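Local coordinates for carbohydrate binding module family 33 and 10 domain protein (Teredinibacter turnerae, PDB 6RW7) that is a copper-dependent lytic polysaccharide monooxygenase of family AA10, here its LPMO domain, which probably acts on cellulose by oxidative cleavage, at residues S93-F98 with N167-V172; F116-P121 with Q139-E144; F108-E113 with W185-H190; K62-V67 with L131-F136. All blocks are in the same frame, centred on the assembly; numbering follows the deposited sequence. Where two conformers were deposited one is given.

Contact 1 (S93-F98 with N167-V172)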
loop_
_atom_site.group_PDB
_atom_site.type_symbol
_atom_site.label_atom_id
_atom_site.label_comp_id
_atom_site.label_asym_id
_atom_site.label_seq_id
_atom_site.Cartn_x
_atom_site.Cartn_y
_atom_site.Cartn_z
ATOM N N SER A 93 9.498 -11.730 8.463
ATOM C CA SER A 93 8.233 -11.983 9.176
ATOM C C SER A 93 8.369 -11.582 10.652
ATOM O O SER A 93 9.439 -11.069 11.100
ATOM C CB SER A 93 7.819 -13.417 9.002
ATOM O OG SER A 93 8.712 -14.252 9.704
ATOM N N GLY A 94 7.275 -11.711 11.382
ATOM C CA GLY A 94 7.225 -11.360 12.805
ATOM C C GLY A 94 6.921 -9.894 13.014
ATOM O O GLY A 94 6.386 -9.244 12.100
ATOM N N GLN A 95 7.269 -9.345 14.173
ATOM C CA GLN A 95 6.905 -7.953 14.530
ATOM C C GLN A 95 7.642 -6.995 13.588
ATOM O O GLN A 95 8.887 -7.024 13.557
ATOM C CB GLN A 95 7.216 -7.670 16.000
ATOM C CG GLN A 95 6.368 -8.487 16.966
ATOM C CD GLN A 95 4.926 -8.051 16.983
ATOM O OE1 GLN A 95 4.024 -8.788 16.590
ATOM N NE2 GLN A 95 4.699 -6.834 17.450
ATOM N N GLN A 96 6.890 -6.170 12.858
ATOM C CA GLN A 96 7.461 -5.152 11.941
ATOM C C GLN A 96 6.657 -3.865 12.114
ATOM O O GLN A 96 5.442 -3.948 12.348
ATOM C CB GLN A 96 7.452 -5.606 10.476
ATOM C CG GLN A 96 8.225 -6.897 10.171
ATOM C CD GLN A 96 9.702 -6.844 10.496
ATOM O OE1 GLN A 96 10.299 -5.775 10.480
ATOM N NE2 GLN A 96 10.297 -7.995 10.810
ATOM N N THR A 97 7.308 -2.720 11.950
ATOM C CA THR A 97 6.645 -1.397 11.948
ATOM C C THR A 97 6.432 -0.954 10.503
ATOM O O THR A 97 7.405 -0.908 9.722
ATOM C CB THR A 97 7.398 -0.361 12.782
ATOM O OG1 THR A 97 7.482 -0.914 14.093
ATOM C CG2 THR A 97 6.667 0.960 12.845
ATOM N N PHE A 98 5.197 -0.609 10.165
ATOM C CA PHE A 98 4.844 -0.013 8.855
ATOM C C PHE A 98 4.663 1.487 9.053
ATOM O O PHE A 98 3.996 1.877 10.003
ATOM C CB PHE A 98 3.564 -0.628 8.294
ATOM C CG PHE A 98 3.722 -2.060 7.871
ATOM C CD1 PHE A 98 3.621 -3.090 8.795
ATOM C CD2 PHE A 98 4.018 -2.375 6.557
ATOM C CE1 PHE A 98 3.833 -4.405 8.405
ATOM C CE2 PHE A 98 4.181 -3.692 6.168
ATOM C CZ PHE A 98 4.120 -4.700 7.096
ATOM N N ASN A 167 2.826 5.320 12.510
ATOM C CA ASN A 167 3.615 4.082 12.666
ATOM C C ASN A 167 2.691 3.002 13.242
ATOM O O ASN A 167 2.060 3.249 14.282
ATOM C CB ASN A 167 4.828 4.296 13.570
ATOM C CG ASN A 167 5.734 5.422 13.126
ATOM O OD1 ASN A 167 5.980 5.601 11.930
ATOM N ND2 ASN A 167 6.252 6.185 14.085
ATOM N N VAL A 168 2.557 1.875 12.552
ATOM C CA VAL A 168 1.717 0.751 13.026
ATOM C C VAL A 168 2.628 -0.450 13.201
ATOM O O VAL A 168 3.312 -0.794 12.230
ATOM C CB VAL A 168 0.618 0.339 12.040
ATOM C CG1 VAL A 168 -0.404 -0.561 12.713
ATOM C CG2 VAL A 168 -0.035 1.468 11.308
ATOM N N THR A 169 2.530 -1.146 14.325
ATOM C CA THR A 169 3.298 -2.387 14.562
ATOM C C THR A 169 2.391 -3.583 14.290
ATOM O O THR A 169 1.261 -3.613 14.812
ATOM C CB THR A 169 3.909 -2.347 15.961
ATOM O OG1 THR A 169 4.710 -1.167 16.002
ATOM C CG2 THR A 169 4.748 -3.569 16.250
ATOM N N CYS A 170 2.872 -4.530 13.490
ATOM C CA CYS A 170 2.076 -5.676 13.009
ATOM C C CYS A 170 2.901 -6.944 13.194
ATOM O O CYS A 170 4.131 -6.876 13.096
ATOM C CB CYS A 170 1.726 -5.538 11.532
ATOM S SG CYS A 170 0.612 -4.169 11.101
ATOM N N ASN A 171 2.218 -8.069 13.365
ATOM C CA ASN A 171 2.841 -9.412 13.302
ATOM C C ASN A 171 2.724 -9.910 11.858
ATOM O O ASN A 171 1.643 -10.372 11.466
ATOM C CB ASN A 171 2.154 -10.364 14.282
ATOM C CG ASN A 171 2.776 -11.738 14.300
ATOM O OD1 ASN A 171 3.956 -11.903 13.992
ATOM N ND2 ASN A 171 1.974 -12.734 14.640
ATOM N N VAL A 172 3.808 -9.833 11.098
ATOM C CA VAL A 172 3.821 -10.264 9.682
ATOM C C VAL A 172 3.895 -11.780 9.641
ATOM O O VAL A 172 4.762 -12.363 10.280
ATOM C CB VAL A 172 4.979 -9.596 8.932
ATOM C CG1 VAL A 172 5.019 -10.048 7.486
ATOM C CG2 VAL A 172 4.868 -8.075 8.990
#

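Contact 2 (F116-P121 with Q139-E144)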
loop_
_atom_site.group_PDB
_atom_site.type_symbol
_atom_site.label_atom_id
_atom_site.label_comp_id
_atom_site.label_asym_id
_atom_site.label_seq_id
_atom_site.Cartn_x
_atom_site.Cartn_y
_atom_site.Cartn_z
ATOM N N PHE A 116 -4.082 -4.379 6.965
ATOM C CA PHE A 116 -3.030 -4.965 6.112
ATOM C C PHE A 116 -3.404 -6.391 5.747
ATOM O O PHE A 116 -3.718 -7.190 6.650
ATOM C CB PHE A 116 -1.693 -5.018 6.838
ATOM C CG PHE A 116 -1.129 -3.701 7.296
ATOM C CD1 PHE A 116 -1.609 -3.073 8.436
ATOM C CD2 PHE A 116 -0.133 -3.081 6.569
ATOM C CE1 PHE A 116 -1.045 -1.879 8.864
ATOM C CE2 PHE A 116 0.401 -1.879 6.984
ATOM C CZ PHE A 116 -0.058 -1.278 8.123
ATOM N N TYR A 117 -3.275 -6.690 4.464
ATOM C CA TYR A 117 -3.444 -8.038 3.896
ATOM C C TYR A 117 -2.131 -8.460 3.259
ATOM O O TYR A 117 -1.393 -7.598 2.791
ATOM C CB TYR A 117 -4.526 -8.031 2.825
ATOM C CG TYR A 117 -5.929 -7.750 3.285
ATOM C CD1 TYR A 117 -6.370 -6.457 3.525
ATOM C CD2 TYR A 117 -6.848 -8.783 3.403
ATOM C CE1 TYR A 117 -7.671 -6.231 3.937
ATOM C CE2 TYR A 117 -8.165 -8.555 3.748
ATOM C CZ TYR A 117 -8.587 -7.265 3.999
ATOM O OH TYR A 117 -9.883 -7.016 4.400
ATOM N N ILE A 118 -1.888 -9.768 3.195
ATOM C CA ILE A 118 -0.699 -10.298 2.485
ATOM C C ILE A 118 -1.167 -11.366 1.512
ATOM O O ILE A 118 -2.228 -11.985 1.738
ATOM C CB ILE A 118 0.366 -10.798 3.489
ATOM C CG1 ILE A 118 1.718 -11.019 2.808
ATOM C CG2 ILE A 118 -0.112 -12.013 4.269
ATOM C CD1 ILE A 118 2.847 -11.126 3.781
ATOM N N THR A 119 -0.368 -11.588 0.483
ATOM C CA THR A 119 -0.603 -12.688 -0.465
ATOM C C THR A 119 -0.607 -14.027 0.290
ATOM O O THR A 119 0.044 -14.179 1.338
ATOM C CB THR A 119 0.389 -12.608 -1.629
ATOM O OG1 THR A 119 1.696 -12.318 -1.113
ATOM C CG2 THR A 119 -0.023 -11.562 -2.644
ATOM N N LYS A 120 -1.354 -14.976 -0.244
ATOM C CA LYS A 120 -1.438 -16.348 0.286
ATOM C C LYS A 120 -0.051 -16.972 0.283
ATOM O O LYS A 120 0.819 -16.604 -0.504
ATOM C CB LYS A 120 -2.395 -17.165 -0.565
ATOM C CG LYS A 120 -3.843 -16.733 -0.509
ATOM C CD LYS A 120 -4.744 -17.743 -1.176
ATOM C CE LYS A 120 -6.185 -17.584 -0.756
ATOM N NZ LYS A 120 -6.833 -16.559 -1.576
ATOM N N PRO A 121 0.195 -17.955 1.166
ATOM C CA PRO A 121 1.541 -18.511 1.270
ATOM C C PRO A 121 2.058 -19.146 -0.026
ATOM O O PRO A 121 3.242 -19.097 -0.254
ATOM C CB PRO A 121 1.450 -19.518 2.418
ATOM C CG PRO A 121 -0.008 -19.744 2.623
ATOM C CD PRO A 121 -0.737 -18.497 2.167
ATOM N N GLN A 139 -8.676 -12.585 5.035
ATOM C CA GLN A 139 -8.752 -11.736 6.237
ATOM C C GLN A 139 -7.442 -10.980 6.360
ATOM O O GLN A 139 -6.376 -11.473 5.995
ATOM C CB GLN A 139 -9.022 -12.580 7.484
ATOM C CG GLN A 139 -10.377 -13.284 7.455
ATOM C CD GLN A 139 -11.515 -12.304 7.507
ATOM O OE1 GLN A 139 -11.466 -11.311 8.230
ATOM N NE2 GLN A 139 -12.543 -12.550 6.711
ATOM N N PRO A 140 -7.466 -9.780 6.963
ATOM C CA PRO A 140 -6.217 -9.055 7.188
ATOM C C PRO A 140 -5.336 -9.744 8.238
ATOM O O PRO A 140 -5.867 -10.301 9.182
ATOM C CB PRO A 140 -6.649 -7.666 7.672
ATOM C CG PRO A 140 -8.089 -7.820 8.075
ATOM C CD PRO A 140 -8.659 -9.041 7.379
ATOM N N PHE A 141 -4.018 -9.637 8.094
ATOM C CA PHE A 141 -3.071 -10.141 9.120
ATOM C C PHE A 141 -2.849 -9.085 10.201
ATOM O O PHE A 141 -2.358 -9.424 11.270
ATOM C CB PHE A 141 -1.755 -10.568 8.482
ATOM C CG PHE A 141 -0.869 -9.457 7.980
ATOM C CD1 PHE A 141 0.003 -8.798 8.825
ATOM C CD2 PHE A 141 -0.885 -9.090 6.648
ATOM C CE1 PHE A 141 0.839 -7.799 8.351
ATOM C CE2 PHE A 141 -0.027 -8.122 6.157
ATOM C CZ PHE A 141 0.808 -7.453 7.017
ATOM N N CYS A 142 -3.196 -7.824 9.936
ATOM C CA CYS A 142 -3.027 -6.734 10.911
ATOM C C CYS A 142 -4.195 -5.778 10.703
ATOM O O CYS A 142 -4.468 -5.425 9.560
ATOM C CB CYS A 142 -1.675 -6.071 10.695
ATOM S SG CYS A 142 -1.248 -4.796 11.908
ATOM N N ASP A 143 -4.917 -5.465 11.765
ATOM C CA ASP A 143 -6.120 -4.605 11.683
ATOM C C ASP A 143 -6.173 -3.880 13.017
ATOM O O ASP A 143 -6.522 -4.516 14.022
ATOM C CB ASP A 143 -7.369 -5.423 11.356
ATOM C CG ASP A 143 -8.640 -4.594 11.259
ATOM O OD1 ASP A 143 -8.580 -3.380 11.439
ATOM O OD2 ASP A 143 -9.665 -5.180 11.063
ATOM N N GLU A 144 -5.690 -2.645 13.028
ATOM C CA GLU A 144 -5.510 -1.871 14.266
ATOM C C GLU A 144 -6.370 -0.627 14.146
ATOM O O GLU A 144 -6.124 0.181 13.224
ATOM C CB GLU A 144 -4.039 -1.570 14.492
ATOM C CG GLU A 144 -3.219 -2.825 14.714
ATOM C CD GLU A 144 -3.523 -3.631 15.966
ATOM O OE1 GLU A 144 -4.279 -3.153 16.852
ATOM O OE2 GLU A 144 -3.044 -4.785 16.038
HETATM O O HOH W 1 -3.673 -11.060 5.171
#

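Contact 3 (F108-E113 with W185-H190)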
loop_
_atom_site.group_PDB
_atom_site.type_symbol
_atom_site.label_atom_id
_atom_site.label_comp_id
_atom_site.label_asym_id
_atom_site.label_seq_id
_atom_site.Cartn_x
_atom_site.Cartn_y
_atom_site.Cartn_z
ATOM N N PHE A 108 -4.708 13.213 10.918
ATOM C CA PHE A 108 -4.561 12.509 12.213
ATOM C C PHE A 108 -5.892 12.504 12.962
ATOM O O PHE A 108 -6.253 11.481 13.531
ATOM C CB PHE A 108 -3.484 13.177 13.060
ATOM C CG PHE A 108 -2.078 12.913 12.590
ATOM C CD1 PHE A 108 -1.482 11.685 12.807
ATOM C CD2 PHE A 108 -1.328 13.910 11.982
ATOM C CE1 PHE A 108 -0.166 11.456 12.423
ATOM C CE2 PHE A 108 -0.017 13.685 11.594
ATOM C CZ PHE A 108 0.562 12.450 11.806
ATOM N N SER A 109 -6.585 13.640 12.977
ATOM C CA SER A 109 -7.686 13.920 13.934
ATOM C C SER A 109 -8.873 12.960 13.772
ATOM O O SER A 109 -9.610 12.811 14.763
ATOM C CB SER A 109 -8.138 15.354 13.847
ATOM O OG SER A 109 -8.846 15.574 12.634
ATOM N N ASP A 110 -9.095 12.359 12.599
ATOM C CA ASP A 110 -10.213 11.404 12.414
ATOM C C ASP A 110 -9.683 10.116 11.768
ATOM O O ASP A 110 -10.494 9.359 11.242
ATOM C CB ASP A 110 -11.395 12.052 11.679
ATOM C CG ASP A 110 -11.031 12.556 10.294
ATOM O OD1 ASP A 110 -9.857 12.370 9.867
ATOM O OD2 ASP A 110 -11.936 13.147 9.640
ATOM N N THR A 111 -8.381 9.849 11.870
ATOM C CA THR A 111 -7.852 8.510 11.532
ATOM C C THR A 111 -8.564 7.468 12.398
ATOM O O THR A 111 -8.665 7.686 13.627
ATOM C CB THR A 111 -6.343 8.417 11.770
ATOM O OG1 THR A 111 -5.716 9.146 10.711
ATOM C CG2 THR A 111 -5.851 6.988 11.761
ATOM N N GLU A 112 -9.020 6.370 11.811
ATOM C CA GLU A 112 -9.708 5.302 12.576
ATOM C C GLU A 112 -8.968 3.966 12.477
ATOM O O GLU A 112 -8.870 3.278 13.522
ATOM C CB GLU A 112 -11.140 5.118 12.098
ATOM C CG GLU A 112 -11.844 4.071 12.925
ATOM C CD GLU A 112 -13.352 4.114 12.843
ATOM O OE1 GLU A 112 -13.875 4.384 11.746
ATOM O OE2 GLU A 112 -14.000 3.867 13.896
ATOM N N GLU A 113 -8.505 3.541 11.303
ATOM C CA GLU A 113 -7.913 2.189 11.281
ATOM C C GLU A 113 -6.843 2.054 10.207
ATOM O O GLU A 113 -6.823 2.787 9.216
ATOM C CB GLU A 113 -8.987 1.115 11.132
ATOM C CG GLU A 113 -9.790 1.273 9.863
ATOM C CD GLU A 113 -10.826 0.202 9.574
ATOM O OE1 GLU A 113 -11.243 -0.496 10.513
ATOM O OE2 GLU A 113 -11.174 0.028 8.396
ATOM N N TRP A 185 -5.430 2.837 4.887
ATOM C CA TRP A 185 -5.495 3.833 5.977
ATOM C C TRP A 185 -6.888 4.445 5.902
ATOM O O TRP A 185 -7.164 5.128 4.913
ATOM C CB TRP A 185 -4.356 4.846 5.868
ATOM C CG TRP A 185 -4.566 6.095 6.659
ATOM C CD1 TRP A 185 -5.068 6.211 7.923
ATOM C CD2 TRP A 185 -4.258 7.422 6.207
ATOM N NE1 TRP A 185 -5.125 7.527 8.278
ATOM C CE2 TRP A 185 -4.646 8.290 7.246
ATOM C CE3 TRP A 185 -3.713 7.956 5.030
ATOM C CZ2 TRP A 185 -4.513 9.669 7.134
ATOM C CZ3 TRP A 185 -3.574 9.322 4.933
ATOM C CH2 TRP A 185 -3.989 10.164 5.966
ATOM N N GLY A 186 -7.730 4.166 6.889
ATOM C CA GLY A 186 -9.125 4.626 6.848
ATOM C C GLY A 186 -9.397 5.693 7.879
ATOM O O GLY A 186 -9.073 5.508 9.079
ATOM N N ARG A 187 -10.026 6.773 7.436
ATOM C CA ARG A 187 -10.610 7.792 8.331
ATOM C C ARG A 187 -11.999 7.315 8.757
ATOM O O ARG A 187 -12.551 6.367 8.174
ATOM C CB ARG A 187 -10.639 9.140 7.606
ATOM C CG ARG A 187 -9.245 9.661 7.298
ATOM C CD ARG A 187 -9.246 10.870 6.398
ATOM N NE ARG A 187 -9.899 12.012 7.019
ATOM C CZ ARG A 187 -10.335 13.092 6.367
ATOM N NH1 ARG A 187 -10.151 13.222 5.065
ATOM N NH2 ARG A 187 -10.963 14.033 7.022
ATOM N N ASN A 188 -12.551 7.983 9.755
ATOM C CA ASN A 188 -13.827 7.569 10.348
ATOM C C ASN A 188 -14.989 7.960 9.424
ATOM O O ASN A 188 -14.779 8.516 8.338
ATOM C CB ASN A 188 -13.933 8.121 11.763
ATOM C CG ASN A 188 -14.402 9.552 11.816
ATOM O OD1 ASN A 188 -14.326 10.299 10.840
ATOM N ND2 ASN A 188 -14.926 9.911 12.970
ATOM N N GLU A 189 -16.199 7.704 9.899
ATOM C CA GLU A 189 -17.446 7.829 9.117
ATOM C C GLU A 189 -17.730 9.278 8.706
ATOM O O GLU A 189 -18.580 9.432 7.821
ATOM C CB GLU A 189 -18.593 7.269 9.958
ATOM C CG GLU A 189 -18.849 8.101 11.192
ATOM C CD GLU A 189 -20.009 7.652 12.048
ATOM O OE1 GLU A 189 -20.838 6.865 11.547
ATOM O OE2 GLU A 189 -20.096 8.128 13.192
ATOM N N HIS A 190 -17.078 10.308 9.251
ATOM C CA HIS A 190 -17.374 11.699 8.813
ATOM C C HIS A 190 -17.164 11.793 7.288
ATOM O O HIS A 190 -17.943 12.490 6.618
ATOM C CB HIS A 190 -16.521 12.739 9.548
ATOM C CG HIS A 190 -16.943 14.144 9.272
ATOM N ND1 HIS A 190 -18.076 14.691 9.841
ATOM C CD2 HIS A 190 -16.420 15.096 8.472
ATOM C CE1 HIS A 190 -18.218 15.932 9.409
ATOM N NE2 HIS A 190 -17.221 16.207 8.583
HETATM O O HOH W 2 -13.467 11.229 8.349
HETATM O O HOH W 3 -12.868 3.654 9.171
#

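Contact 4 (K62-V67 with L131-F136)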
loop_
_atom_site.group_PDB
_atom_site.type_symbol
_atom_site.label_atom_id
_atom_site.label_comp_id
_atom_site.label_asym_id
_atom_site.label_seq_id
_atom_site.Cartn_x
_atom_site.Cartn_y
_atom_site.Cartn_z
ATOM N N LYS A 62 -16.123 -6.069 -1.499
ATOM C CA LYS A 62 -15.479 -7.302 -2.025
ATOM C C LYS A 62 -15.411 -7.316 -3.551
ATOM O O LYS A 62 -14.763 -8.221 -4.094
ATOM C CB LYS A 62 -16.231 -8.542 -1.544
ATOM C CG LYS A 62 -16.279 -8.685 -0.042
ATOM C CD LYS A 62 -14.904 -8.764 0.575
ATOM C CE LYS A 62 -14.984 -9.081 2.040
ATOM N NZ LYS A 62 -13.643 -9.067 2.632
ATOM N N GLY A 63 -16.054 -6.371 -4.230
ATOM C CA GLY A 63 -16.298 -6.509 -5.669
ATOM C C GLY A 63 -15.328 -5.724 -6.528
ATOM O O GLY A 63 -15.656 -5.548 -7.676
ATOM N N THR A 64 -14.182 -5.237 -6.040
ATOM C CA THR A 64 -13.317 -4.431 -6.940
ATOM C C THR A 64 -12.633 -5.309 -7.991
ATOM O O THR A 64 -12.252 -6.451 -7.680
ATOM C CB THR A 64 -12.275 -3.561 -6.232
ATOM O OG1 THR A 64 -11.311 -4.366 -5.550
ATOM C CG2 THR A 64 -12.925 -2.580 -5.289
ATOM N N GLU A 65 -12.434 -4.758 -9.188
ATOM C CA GLU A 65 -11.680 -5.394 -10.294
ATOM C C GLU A 65 -10.201 -5.420 -9.925
ATOM O O GLU A 65 -9.502 -6.415 -10.229
ATOM C CB GLU A 65 -11.825 -4.618 -11.604
ATOM N N HIS A 66 -9.731 -4.347 -9.295
ATOM C CA HIS A 66 -8.290 -4.132 -9.032
ATOM C C HIS A 66 -7.992 -4.178 -7.536
ATOM O O HIS A 66 -8.850 -3.847 -6.696
ATOM C CB HIS A 66 -7.817 -2.810 -9.641
ATOM C CG HIS A 66 -8.170 -2.626 -11.080
ATOM N ND1 HIS A 66 -7.410 -3.175 -12.105
ATOM C CD2 HIS A 66 -9.203 -1.967 -11.665
ATOM C CE1 HIS A 66 -7.969 -2.837 -13.267
ATOM N NE2 HIS A 66 -9.062 -2.092 -13.019
ATOM N N VAL A 67 -6.766 -4.582 -7.223
ATOM C CA VAL A 67 -6.271 -4.642 -5.830
ATOM C C VAL A 67 -5.659 -3.295 -5.436
ATOM O O VAL A 67 -6.293 -2.540 -4.693
ATOM C CB VAL A 67 -5.286 -5.811 -5.692
ATOM C CG1 VAL A 67 -4.639 -5.780 -4.321
ATOM C CG2 VAL A 67 -5.987 -7.148 -5.980
ATOM N N LEU A 131 -2.547 -8.299 -10.080
ATOM C CA LEU A 131 -2.976 -9.003 -8.858
ATOM C C LEU A 131 -4.499 -9.189 -8.901
ATOM O O LEU A 131 -5.219 -8.366 -9.481
ATOM C CB LEU A 131 -2.557 -8.178 -7.645
ATOM C CG LEU A 131 -1.053 -8.042 -7.448
ATOM C CD1 LEU A 131 -0.761 -6.957 -6.402
ATOM C CD2 LEU A 131 -0.442 -9.383 -7.052
ATOM N N THR A 132 -4.962 -10.284 -8.316
ATOM C CA THR A 132 -6.389 -10.600 -8.125
ATOM C C THR A 132 -6.610 -10.869 -6.650
ATOM O O THR A 132 -5.623 -11.166 -5.930
ATOM C CB THR A 132 -6.836 -11.821 -8.946
ATOM O OG1 THR A 132 -6.304 -12.997 -8.331
ATOM C CG2 THR A 132 -6.400 -11.734 -10.388
ATOM N N TRP A 133 -7.862 -10.831 -6.217
ATOM C CA TRP A 133 -8.202 -11.127 -4.809
ATOM C C TRP A 133 -7.850 -12.581 -4.481
ATOM O O TRP A 133 -7.535 -12.858 -3.310
ATOM C CB TRP A 133 -9.648 -10.762 -4.468
ATOM C CG TRP A 133 -9.803 -9.277 -4.511
ATOM C CD1 TRP A 133 -10.571 -8.562 -5.375
ATOM C CD2 TRP A 133 -9.100 -8.322 -3.701
ATOM N NE1 TRP A 133 -10.403 -7.230 -5.155
ATOM C CE2 TRP A 133 -9.506 -7.046 -4.143
ATOM C CE3 TRP A 133 -8.182 -8.406 -2.654
ATOM C CZ2 TRP A 133 -9.035 -5.867 -3.579
ATOM C CZ3 TRP A 133 -7.721 -7.239 -2.081
ATOM C CH2 TRP A 133 -8.122 -5.985 -2.559
ATOM N N ALA A 134 -7.867 -13.480 -5.460
ATOM C CA ALA A 134 -7.505 -14.896 -5.228
ATOM C C ALA A 134 -6.034 -15.001 -4.790
ATOM O O ALA A 134 -5.682 -15.989 -4.170
ATOM C CB ALA A 134 -7.758 -15.692 -6.484
ATOM N N ASP A 135 -5.194 -14.002 -5.073
ATOM C CA ASP A 135 -3.773 -14.003 -4.653
ATOM C C ASP A 135 -3.646 -13.719 -3.154
ATOM O O ASP A 135 -2.572 -14.009 -2.605
ATOM C CB ASP A 135 -2.978 -12.942 -5.407
ATOM C CG ASP A 135 -2.869 -13.187 -6.899
ATOM O OD1 ASP A 135 -2.782 -14.388 -7.280
ATOM O OD2 ASP A 135 -2.824 -12.181 -7.677
ATOM N N PHE A 136 -4.657 -13.124 -2.525
ATOM C CA PHE A 136 -4.553 -12.563 -1.164
ATOM C C PHE A 136 -5.333 -13.389 -0.161
ATOM O O PHE A 136 -6.355 -14.020 -0.503
ATOM C CB PHE A 136 -5.065 -11.121 -1.113
ATOM C CG PHE A 136 -4.063 -10.170 -1.704
ATOM C CD1 PHE A 136 -4.026 -9.894 -3.065
ATOM C CD2 PHE A 136 -3.141 -9.548 -0.888
ATOM C CE1 PHE A 136 -3.061 -9.059 -3.603
ATOM C CE2 PHE A 136 -2.181 -8.712 -1.431
ATOM C CZ PHE A 136 -2.162 -8.447 -2.775
HETATM O O HOH W 4 -7.435 -8.002 -10.986
HETATM O O HOH W 5 -5.329 -5.681 -9.497
#

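Contact 1 (S93-F98 with N167-V172)
Gly94 to Phe98 pair antiparallel with Val168 to Val172, and six backbone hydrogen bonds join them, such as Phe98 N to Val168 O at 2.8 Å. Gly94, Gln96 and Phe98 form the hydrogen-bonded pairs. Gln95 and Thr97 lie in the non-hydrogen-bonded pairs. The side chains differ on the two faces. On one, with CG anti to the carbonyl carbon (chi1 -69°), the Phe98 ring is directed to Cys170 and Val172. Val172 CG2 sits at the ring edge, 3.9 Å from Phe98 CE1. Cys170 approaches the same ring obliquely, with its SG 5.0 Å from the ring centroid, a sulfur-aromatic contact. Val172 CG2 also touches Gln96 CG at 3.7 Å. The Gln96 chain is bent, and its NE2 donates to Ser93 O at 3.2 Å from above that carbonyl plane. Phe116 meets the Phe98 ring from the second sheet. An alanine at Phe98 would probably leave a gap beside Cys170 and Val172 and deprive Phe116 of its aromatic neighbour. The other face is polar. Thr97 OG1 and Thr169 OG1 share a weak hydrogen bond of 3.4 Å. Asn167 ND2 is hydrogen-bonded to Glu158 OE1; the Asn167 side chain lies next to that of His165, a ligand of copper(II). The sheet is thus two-sided: Phe98, Cys170 and Val172 pack into the interior of the beta sandwich, while Thr97 and Thr169 make a hydrophilic outer surface.

Contact 2 (F116-P121 with Q139-E144)
Phe116 and Cys142 pair antiparallel through Phe116 N and Cys142 O, 2.8 Å apart. Phe116 O receives two weak bonds in return, from Phe141 N at 2.9 Å and from Cys142 N at 3.4 Å. A water extends the polar link where the loop 139-141 leaves strand 116-118: it accepts from Ile118 N and donates to Gln139 O. Two CH-pi contacts follow. The Pro140 and Tyr117 side chains run side by side in the same direction, with Pro140 CB over one face of the Tyr117 ring, 4.1 Å from its centroid. Phe116 CB sits over a face of the Phe141 ring, 3.9 Å from its centroid. Among the apolar and edge contacts, the Phe141 ring meets the backbone edge-on at Tyr117 C and Ile118 N, while its CE2 touches Ile118 CB at 3.8 Å. The last contact is sulfur-aromatic: Cys142 SG approaches the Phe116 ring obliquely, 4.8 Å from the centroid. Cys142 is also disulfide-bonded to Cys170 in the facing sheet. Two successive residues, Phe141 and Cys142, facing Phe116 make a classic beta bulge, here at the start of an edge strand in the immunoglobulin-like sandwich of an AA10 enzyme.

Contact 3 (F108-E113 with W185-H190)
Gly186 O accepts two backbone hydrogen bonds, from Glu112 N at 2.9 Å and from Glu113 N at 3.0 Å, both in its carbonyl plane. Gly186 N returns a bond of 2.9 Å to Glu113 O. Glu112 and Glu113 both facing Gly186 make a classic beta bulge, set where strands 111-118 and 178-187 pair. Beyond it Asn188 N donates to Asp110 O. The side chains of Asp110 and Arg187 form a side-on salt bridge. Arg187 NE meets Asp110 OD1 at 2.9 Å on the syn side, 30° out of the carboxylate plane. Arg187 NH2 reaches the syn lone pair of Asp110 OD2 at 2.9 Å. The carboxylate and guanidinium planes are 44° apart. Arg187 NH1 has a further salt bridge to Glu193, and the side chain touches the copper ligand His107. Asp110 and Glu193 are likely to hold the guanidinium in place, with the Arg187 side chain about 5 Å from the copper(I) ion. The Trp185 indole donates from NE1 to Thr111 OG1 at 3.0 Å, nearly in the ring plane. Thr111 OG1 is also hydrogen-bonded to His107 O. Asn188 OD1 accepts from His190 N at 3.2 Å in an Asx turn. A water bonded to Glu112 OE1 also donates to Arg187 O.

Contact 4 (K62-V67 with L131-F136)
The Trp133 indole has Val67 over one face and Thr64 at its edge. Val67 CG2 stands 3.9 Å from the centroid of the six-membered ring, over its centre, in a CH-pi contact. Val67 CG1 approaches the far end of the indole, 3.9 Å from Trp133 CH2. The same methyl meets the Phe136 ring obliquely, 3.7 Å from Phe136 CE1. Val67 CG2 also touches Leu131 CB at 3.9 Å. At the indole edge, Trp133 NE1 donates to Thr64 OG1 at 3.0 Å, close to the ring plane. A weak hydrogen bond of 3.2 Å runs from Trp133 NE1 to Thr64 O. Thr64 OG1 lies between backbone N and carbonyl carbon (chi1 65°) and itself donates to His66 O at 2.8 Å. The hydroxyl therefore links the indole to the loop backbone. Arg58 adds a cation-pi contact to Trp133, and Phe182 of strand 178-187 meets it edge-to-face. One water links Leu131 O with Glu65 O; a second lies against Leu131 O and accepts from Val67 N. An alanine at Trp133 would probably open a gap beside the Val67 methyls and leave Thr64 OG1 without its indole donor. Two loops with no strand pairing between them are thus joined by an apolar cluster around Val67, a threonine hydroxyl that accepts from the indole and donates to the His66 carbonyl, and bridging water, at a place remote from the copper sites.

Contacts 1, 2 and 3 rest on paired strands, while contact 4 joins two loops by side chains and water. Contacts 2 and 3 share strand 111-118 and lie on the same sheet. Contact 1 belongs to the facing sheet and meets contact 2 through the Cys142-Cys170 disulfide. Contacts 1 and 2 send Phe98, Cys170, Phe116 and Cys142 into the interior between the sheets. Contact 3 lies farther out, its centre about 17 Å from that of the chain. Sulfur and aromatic groups dominate between the sheets, whereas contact 3, beside the copper(I) site, relies on charge and hydrogen bonds. Contact 4 touches contact 2 where Lys120 bonds to Asp135 and Phe136, but stays apart from contacts 1 and 3.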